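Long-range contacts in probable hydrolase (Pseudomonas aeruginosa, PDB 7AL6), which is of unknown function but has an alpha/beta hydrolase fold and is probably a hydrolase, possibly a lipolytic enzyme: residues S66-E71 / R200-L205; P13-A18 / D59-G64. One frame throughout, in Å; residues are numbered along the deposited sequence.

Interaction 1: S66-E71 / R200-L205; sequences SAHRAE and RTDARL
Arg-200 and Arg-204 reach across to backbone carbonyls of Ser-66, Arg-69 and Ala-70, making a polar loop-to-loop contact in the alpha/beta hydrolase fold. It joins the loop between strand 53-58 and helix 77-91 to the loop that follows strand 196-199. His-68 and Arg-200 approach tip to tip and stack, the planes 14° apart and the group centres 3.8 Å apart, with Arg-200 NH2 over the middle of the ring. At its edge, the same guanidinium sends NH1 and NH2 to Ser-66 O in two weak hydrogen bonds. NH2 also meets Glu-16 of a neighbouring subunit in a salt bridge. Asp-202 slides past the imidazole, its carboxylate turned almost perpendicular to the ring (89°). Asp-202 OD1 accepts the backbone N-H of Arg-204, forming an Asx turn, and Tyr-75 OH bonds to OD2. Arg-204, bent where chi3 places NE, grips this carboxylate side-on: NE is 3.1 Å from Asp-202 OD1, and NH2 is 3.0 Å from Asp-202 OD2. That pairing fixes the guanidinium: Arg-204 NH2 bonds to Arg-69 O at 2.6 Å. Arg-204 NH1 meets Ala-70 O at 2.7 Å almost straight (173°), with both carbonyl oxygens in the guanidinium plane.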
ATOM      1  N   SER A  66     -16.640  -0.986   0.317  1.00 24.93           N
ATOM      2  CA  SER A  66     -15.564  -0.116  -0.142  1.00 24.78           C
ATOM      3  C   SER A  66     -14.251  -0.544   0.505  1.00 20.73           C
ATOM      4  O   SER A  66     -14.227  -1.070   1.609  1.00 23.17           O
ATOM      5  CB  SER A  66     -15.868   1.363   0.188  1.00 17.38           C
ATOM      6  OG  SER A  66     -16.735   1.906  -0.804  1.00 22.18           O
ATOM      7  N   ALA A  67     -13.148  -0.240  -0.154  1.00 25.19           N
ATOM      8  CA  ALA A  67     -11.869  -0.561   0.450  1.00 20.59           C
ATOM      9  C   ALA A  67     -11.665   0.217   1.741  1.00 24.05           C
ATOM     10  O   ALA A  67     -12.204   1.311   1.924  1.00 23.96           O
ATOM     11  CB  ALA A  67     -10.749  -0.251  -0.537  1.00 25.22           C
ATOM     12  N   HIS A  68     -10.886  -0.374   2.644  1.00 24.06           N
ATOM     13  CA  HIS A  68     -10.263   0.363   3.729  1.00 25.52           C
ATOM     14  C   HIS A  68      -9.183   1.292   3.176  1.00 25.08           C
ATOM     15  O   HIS A  68      -8.538   1.002   2.169  1.00 30.80           O
ATOM     16  CB  HIS A  68      -9.626  -0.589   4.749  1.00 24.30           C
ATOM     17  CG  HIS A  68     -10.578  -1.552   5.350  1.00 34.78           C
ATOM     18  ND1 HIS A  68     -11.768  -1.159   5.922  1.00 32.69           N
ATOM     19  CD2 HIS A  68     -10.547  -2.904   5.422  1.00 32.75           C
ATOM     20  CE1 HIS A  68     -12.419  -2.225   6.342  1.00 37.69           C
ATOM     21  NE2 HIS A  68     -11.701  -3.294   6.048  1.00 33.20           N
ATOM     22  N   ARG A  69      -8.995   2.418   3.843  1.00 27.39           N
ATOM     23  CA  ARG A  69      -7.934   3.341   3.461  1.00 27.61           C
ATOM     24  C   ARG A  69      -6.562   2.700   3.666  1.00 28.77           C
ATOM     25  O   ARG A  69      -6.386   1.819   4.508  1.00 24.96           O
ATOM     26  CB  ARG A  69      -7.999   4.617   4.301  1.00 26.45           C
ATOM     27  CG  ARG A  69      -9.295   5.442   4.155  1.00 28.06           C
ATOM     28  CD  ARG A  69      -9.070   6.878   4.665  1.00 29.22           C
ATOM     29  NE  ARG A  69     -10.298   7.655   4.675  1.00 27.81           N
ATOM     30  CZ  ARG A  69     -10.931   8.050   3.575  1.00 27.40           C
ATOM     31  NH1 ARG A  69     -10.441   7.760   2.389  1.00 27.20           N
ATOM     32  NH2 ARG A  69     -12.050   8.749   3.671  1.00 27.53           N
ATOM     33  N   ALA A  70      -5.580   3.188   2.914  1.00 27.41           N
ATOM     34  CA  ALA A  70      -4.202   2.735   3.079  1.00 32.21           C
ATOM     35  C   ALA A  70      -3.688   3.024   4.487  1.00 38.17           C
ATOM     36  O   ALA A  70      -4.267   3.805   5.258  1.00 31.00           O
ATOM     37  CB  ALA A  70      -3.296   3.395   2.039  1.00 33.38           C
ATOM     38  N   GLU A  71      -2.581   2.359   4.827  1.00 34.06           N
ATOM     39  CA  GLU A  71      -1.973   2.488   6.148  1.00 33.31           C
ATOM     40  C   GLU A  71      -1.688   3.947   6.490  1.00 26.54           C
ATOM     41  O   GLU A  71      -1.192   4.701   5.648  1.00 29.65           O
ATOM     42  CB  GLU A  71      -0.640   1.737   6.161  1.00 46.37           C
ATOM     43  CG  GLU A  71      -0.714   0.269   5.919  1.00 65.38           C
ATOM     44  CD  GLU A  71      -0.668  -0.509   7.213  1.00 72.49           C
ATOM     45  OE1 GLU A  71      -0.077  -1.611   7.217  1.00 92.94           O
ATOM     46  OE2 GLU A  71      -1.214  -0.014   8.225  1.00 67.44           O
ATOM     47  N   ARG A 200     -18.057  -5.773   8.976  1.00 26.03           N
ATOM     48  CA  ARG A 200     -16.817  -5.303   8.322  1.00 31.46           C
ATOM     49  C   ARG A 200     -16.577  -3.864   8.743  1.00 30.35           C
ATOM     50  O   ARG A 200     -17.440  -3.054   8.564  1.00 30.46           O
ATOM     51  CB  ARG A 200     -16.917  -5.429   6.804  1.00 31.05           C
ATOM     52  CG  ARG A 200     -15.692  -4.927   6.061  1.00 27.17           C
ATOM     53  CD  ARG A 200     -15.631  -5.326   4.603  1.00 25.43           C
ATOM     54  NE  ARG A 200     -14.414  -4.814   4.024  1.00 29.56           N
ATOM     55  CZ  ARG A 200     -14.241  -3.567   3.641  1.00 33.60           C
ATOM     56  NH1 ARG A 200     -15.233  -2.708   3.735  1.00 26.05           N
ATOM     57  NH2 ARG A 200     -13.086  -3.187   3.145  1.00 27.66           N
ATOM     58  N   THR A 201     -15.381  -3.558   9.187  1.00 32.72           N
ATOM     59  CA  THR A 201     -15.120  -2.222   9.689  1.00 34.28           C
ATOM     60  C   THR A 201     -13.613  -2.018   9.833  1.00 40.43           C
ATOM     61  O   THR A 201     -12.816  -2.958   9.743  1.00 37.11           O
ATOM     62  CB  THR A 201     -15.841  -2.008  11.029  1.00 39.41           C
ATOM     63  OG1 THR A 201     -15.905  -0.612  11.330  1.00 40.30           O
ATOM     64  CG2 THR A 201     -15.116  -2.741  12.153  1.00 41.06           C
ATOM     65  N   ASP A 202     -13.230  -0.762   9.951  1.00 41.05           N
ATOM     66  CA  ASP A 202     -11.844  -0.378  10.155  1.00 35.28           C
ATOM     67  C   ASP A 202     -11.747   0.116  11.588  1.00 39.00           C
ATOM     68  O   ASP A 202     -12.537   0.972  12.012  1.00 35.37           O
ATOM     69  CB  ASP A 202     -11.439   0.678   9.142  1.00 33.56           C
ATOM     70  CG  ASP A 202      -9.952   0.870   9.041  1.00 32.15           C
ATOM     71  OD1 ASP A 202      -9.242   0.966  10.090  1.00 34.07           O
ATOM     72  OD2 ASP A 202      -9.496   0.998   7.873  1.00 28.62           O
ATOM     73  N   ALA A 203     -10.839  -0.483  12.353  1.00 36.44           N
ATOM     74  CA  ALA A 203     -10.672  -0.072  13.736  1.00 42.27           C
ATOM     75  C   ALA A 203     -10.310   1.403  13.849  1.00 39.58           C
ATOM     76  O   ALA A 203     -10.561   2.014  14.886  1.00 36.99           O
ATOM     77  CB  ALA A 203      -9.601  -0.926  14.404  1.00 47.20           C
ATOM     78  N   ARG A 204      -9.722   1.994  12.813  1.00 35.26           N
ATOM     79  CA  ARG A 204      -9.415   3.413  12.889  1.00 36.40           C
ATOM     80  C   ARG A 204     -10.681   4.250  13.020  1.00 36.05           C
ATOM     81  O   ARG A 204     -10.603   5.402  13.455  1.00 35.10           O
ATOM     82  CB  ARG A 204      -8.616   3.853  11.655  1.00 38.22           C
ATOM     83  CG  ARG A 204      -7.189   3.289  11.613  1.00 37.77           C
ATOM     84  CD  ARG A 204      -6.518   3.716  10.319  1.00 44.93           C
ATOM     85  NE  ARG A 204      -6.863   2.798   9.243  1.00 35.24           N
ATOM     86  CZ  ARG A 204      -6.356   2.849   8.021  1.00 35.72           C
ATOM     87  NH1 ARG A 204      -5.481   3.795   7.695  1.00 34.56           N
ATOM     88  NH2 ARG A 204      -6.742   1.955   7.121  1.00 36.10           N
ATOM     89  N   LEU A 205     -11.832   3.707  12.611  1.00 30.67           N
ATOM     90  CA  LEU A 205     -13.076   4.444  12.694  1.00 35.77           C
ATOM     91  C   LEU A 205     -13.441   4.772  14.137  1.00 38.17           C
ATOM     92  O   LEU A 205     -14.320   5.610  14.351  1.00 36.50           O
ATOM     93  CB  LEU A 205     -14.220   3.643  12.060  1.00 33.74           C
ATOM     94  CG  LEU A 205     -14.130   3.596  10.530  1.00 32.97           C
ATOM     95  CD1 LEU A 205     -15.058   2.616   9.914  1.00 33.12           C
ATOM     96  CD2 LEU A 205     -14.392   4.986   9.939  1.00 31.25           C
TER

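Interaction 2: P13-A18 / D59-G64; sequences PHIELA and DFAGHG
Ile-15, Leu-17 and Ala-18 pack against Asp-59 and Ala-61 where strand 16-22, antiparallel to strand 53-58 in the central sheet, begins beside the loop that leads toward helix 77-91. The contact is small, but every residue that touches across it is buried. One backbone bond sets its register: Asp-59 N donates to Ala-18 O over 2.9 Å at 167°. Further along, the methyl of Ala-61 is met by two branched side chains. With CG1 anti to the backbone N and chi2 also extended (167°), Ile-15 brings CD1 to within 3.6 Å of Ala-61 CB. Leu-17 CD2 lies alongside, 3.9 Å from Ala-61 N and somewhat farther from Ala-61 CB. Phe-60 faces the other way, touching the probable nucleophile elbow and packing edge-to-face with His-34. A type II turn from Phe-60 to His-63 then carries the chain off, with Gly-62 third at positive phi (76°). His-63 ND1 donates to Ala-61 O at 2.9 Å, holding that carbonyl on the turn.

Toward the start of 13-18 and on the face carrying Glu-16 the contact opens out: Pro-13 is exposed, His-14 and Glu-16 partly so, and none meets the loop. His-14 NE2 bonds to Asp-83, and Glu-16 forms salt bridges with Arg-9 and with Arg-200 of a neighbouring subunit. The carboxylate of Asp-59 is buried but well supplied, accepting from Ala-40 N and His-65 N and pairing with Arg-188. The chemistry is divided: aliphatic groups meet at Ala-61, one nearly straight backbone bond aligns Ala-18 with Asp-59, and Arg-188 probably balances the aspartate charge.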
ATOM      1  N   PRO A  13      -7.927   7.917  -7.308  1.00 26.68           N
ATOM      2  CA  PRO A  13      -6.464   7.813  -7.331  1.00 30.47           C
ATOM      3  C   PRO A  13      -5.910   7.115  -6.124  1.00 29.39           C
ATOM      4  O   PRO A  13      -4.946   6.360  -6.230  1.00 32.69           O
ATOM      5  CB  PRO A  13      -5.999   9.286  -7.408  1.00 30.94           C
ATOM      6  CG  PRO A  13      -7.180  10.029  -8.029  1.00 34.01           C
ATOM      7  CD  PRO A  13      -8.427   9.283  -7.571  1.00 29.29           C
ATOM      8  N   HIS A  14      -6.529   7.280  -4.967  1.00 27.08           N
ATOM      9  CA  HIS A  14      -5.958   6.783  -3.731  1.00 26.25           C
ATOM     10  C   HIS A  14      -6.726   5.640  -3.093  1.00 25.13           C
ATOM     11  O   HIS A  14      -6.296   5.140  -2.046  1.00 30.01           O
ATOM     12  CB  HIS A  14      -5.909   7.940  -2.715  1.00 28.11           C
ATOM     13  CG  HIS A  14      -7.253   8.551  -2.452  1.00 31.25           C
ATOM     14  ND1 HIS A  14      -7.950   9.259  -3.414  1.00 29.91           N
ATOM     15  CD2 HIS A  14      -8.040   8.546  -1.344  1.00 30.42           C
ATOM     16  CE1 HIS A  14      -9.104   9.663  -2.908  1.00 33.59           C
ATOM     17  NE2 HIS A  14      -9.175   9.256  -1.649  1.00 26.32           N
ATOM     18  N   ILE A  15      -7.911   5.337  -3.572  1.00 25.49           N
ATOM     19  CA  ILE A  15      -8.756   4.285  -2.957  1.00 22.16           C
ATOM     20  C   ILE A  15      -9.781   3.829  -3.979  1.00 22.63           C
ATOM     21  O   ILE A  15     -10.130   4.592  -4.844  1.00 24.57           O
ATOM     22  CB  ILE A  15      -9.434   4.835  -1.688  1.00 24.09           C
ATOM     23  CG1 ILE A  15      -9.964   3.739  -0.768  1.00 28.51           C
ATOM     24  CG2 ILE A  15     -10.516   5.818  -2.061  1.00 23.98           C
ATOM     25  CD1 ILE A  15     -10.358   4.208   0.605  1.00 29.68           C
ATOM     26  N   GLU A  16     -10.290   2.637  -3.801  1.00 25.39           N
ATOM     27  CA  GLU A  16     -11.340   2.074  -4.648  1.00 21.83           C
ATOM     28  C   GLU A  16     -12.603   1.970  -3.796  1.00 20.87           C
ATOM     29  O   GLU A  16     -12.540   1.338  -2.776  1.00 22.96           O
ATOM     30  CB  GLU A  16     -10.864   0.733  -5.151  1.00 29.78           C
ATOM     31  CG  GLU A  16     -11.550   0.324  -6.394  1.00 36.86           C
ATOM     32  CD  GLU A  16     -11.060  -1.022  -6.847  1.00 49.21           C
ATOM     33  OE1 GLU A  16     -10.063  -1.066  -7.538  1.00 34.59           O
ATOM     34  OE2 GLU A  16     -11.687  -1.992  -6.456  1.00 39.64           O
ATOM     35  N   LEU A  17     -13.715   2.543  -4.219  1.00 22.42           N
ATOM     36  CA  LEU A  17     -14.957   2.519  -3.429  1.00 25.52           C
ATOM     37  C   LEU A  17     -16.000   1.693  -4.154  1.00 26.46           C
ATOM     38  O   LEU A  17     -15.878   1.503  -5.330  1.00 29.21           O
ATOM     39  CB  LEU A  17     -15.492   3.934  -3.225  1.00 23.29           C
ATOM     40  CG  LEU A  17     -14.565   4.915  -2.533  1.00 25.42           C
ATOM     41  CD1 LEU A  17     -15.211   6.273  -2.464  1.00 26.20           C
ATOM     42  CD2 LEU A  17     -14.182   4.426  -1.160  1.00 21.23           C
ATOM     43  N   ALA A  18     -16.945   1.177  -3.410  1.00 20.51           N
ATOM     44  CA  ALA A  18     -18.083   0.471  -3.972  1.00 23.25           C
ATOM     45  C   ALA A  18     -19.312   1.365  -3.978  1.00 25.51           C
ATOM     46  O   ALA A  18     -19.480   2.224  -3.101  1.00 21.33           O
ATOM     47  CB  ALA A  18     -18.379  -0.798  -3.161  1.00 22.36           C
ATOM     48  N   ASP A  59     -20.632   3.563  -0.806  1.00 22.80           N
ATOM     49  CA  ASP A  59     -20.099   3.000   0.438  1.00 20.57           C
ATOM     50  C   ASP A  59     -18.951   3.941   0.783  1.00 25.14           C
ATOM     51  O   ASP A  59     -18.081   4.117  -0.021  1.00 23.87           O
ATOM     52  CB  ASP A  59     -19.630   1.552   0.295  1.00 22.76           C
ATOM     53  CG  ASP A  59     -20.719   0.522   0.497  1.00 23.50           C
ATOM     54  OD1 ASP A  59     -21.683   0.840   1.121  1.00 24.19           O
ATOM     55  OD2 ASP A  59     -20.580  -0.545  -0.001  1.00 23.12           O
ATOM     56  N   PHE A  60     -18.918   4.512   1.969  1.00 20.63           N
ATOM     57  CA  PHE A  60     -17.762   5.315   2.401  1.00 21.91           C
ATOM     58  C   PHE A  60     -16.587   4.355   2.591  1.00 22.46           C
ATOM     59  O   PHE A  60     -16.760   3.196   2.937  1.00 22.77           O
ATOM     60  CB  PHE A  60     -18.030   6.032   3.727  1.00 20.65           C
ATOM     61  CG  PHE A  60     -18.722   7.358   3.613  1.00 23.01           C
ATOM     62  CD1 PHE A  60     -18.324   8.277   2.673  1.00 21.35           C
ATOM     63  CD2 PHE A  60     -19.772   7.683   4.451  1.00 24.43           C
ATOM     64  CE1 PHE A  60     -18.957   9.497   2.568  1.00 24.07           C
ATOM     65  CE2 PHE A  60     -20.401   8.910   4.345  1.00 29.00           C
ATOM     66  CZ  PHE A  60     -19.995   9.809   3.400  1.00 23.12           C
ATOM     67  N   ALA A  61     -15.386   4.896   2.551  1.00 23.54           N
ATOM     68  CA  ALA A  61     -14.140   4.174   2.841  1.00 24.14           C
ATOM     69  C   ALA A  61     -14.263   3.510   4.219  1.00 27.67           C
ATOM     70  O   ALA A  61     -14.765   4.115   5.152  1.00 25.43           O
ATOM     71  CB  ALA A  61     -12.989   5.134   2.812  1.00 25.96           C
ATOM     72  N   GLY A  62     -13.868   2.250   4.316  1.00 27.69           N
ATOM     73  CA  GLY A  62     -13.910   1.455   5.551  1.00 24.74           C
ATOM     74  C   GLY A  62     -15.309   0.990   5.909  1.00 24.68           C
ATOM     75  O   GLY A  62     -15.472   0.495   6.984  1.00 28.81           O
ATOM     76  N   HIS A  63     -16.279   1.140   5.019  1.00 27.52           N
ATOM     77  CA  HIS A  63     -17.691   0.757   5.234  1.00 20.43           C
ATOM     78  C   HIS A  63     -18.186  -0.125   4.086  1.00 23.43           C
ATOM     79  O   HIS A  63     -17.612  -0.078   3.038  1.00 19.80           O
ATOM     80  CB  HIS A  63     -18.608   1.978   5.317  1.00 24.48           C
ATOM     81  CG  HIS A  63     -18.388   2.904   6.461  1.00 21.23           C
ATOM     82  ND1 HIS A  63     -17.318   3.718   6.548  1.00 19.86           N
ATOM     83  CD2 HIS A  63     -19.150   3.193   7.524  1.00 26.34           C
ATOM     84  CE1 HIS A  63     -17.403   4.436   7.626  1.00 24.98           C
ATOM     85  NE2 HIS A  63     -18.503   4.138   8.234  1.00 22.22           N
ATOM     86  N   GLY A  64     -19.203  -0.931   4.337  1.00 20.26           N
ATOM     87  CA  GLY A  64     -19.855  -1.742   3.306  1.00 25.04           C
ATOM     88  C   GLY A  64     -18.846  -2.566   2.540  1.00 24.90           C
ATOM     89  O   GLY A  64     -18.086  -3.298   3.128  1.00 22.60           O
TER

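How the interactions relate
From the N terminus the chain passes through 13-18, crosses the strands 16-22, 28-33 and 53-58, and returns at 59-64, where interaction 2 closes a loop of 40 intervening residues with no helix. Interaction 1 opens just afterwards at 66-71 and closes only at 200-205, spanning 128 residues rich in helix. The two are therefore in series, neither nested nor crossed. They meet in space through Ser-66, whose OG probably hydrogen-bonds to both Asp-59 O and Ala-18 N, each 2.7 Å away, while His-68 ND1 packs on Gly-62 CA. Together they tie strand 16-22 and the loop after strand 53-58 to the loop after strand 196-199, and both also touch another subunit.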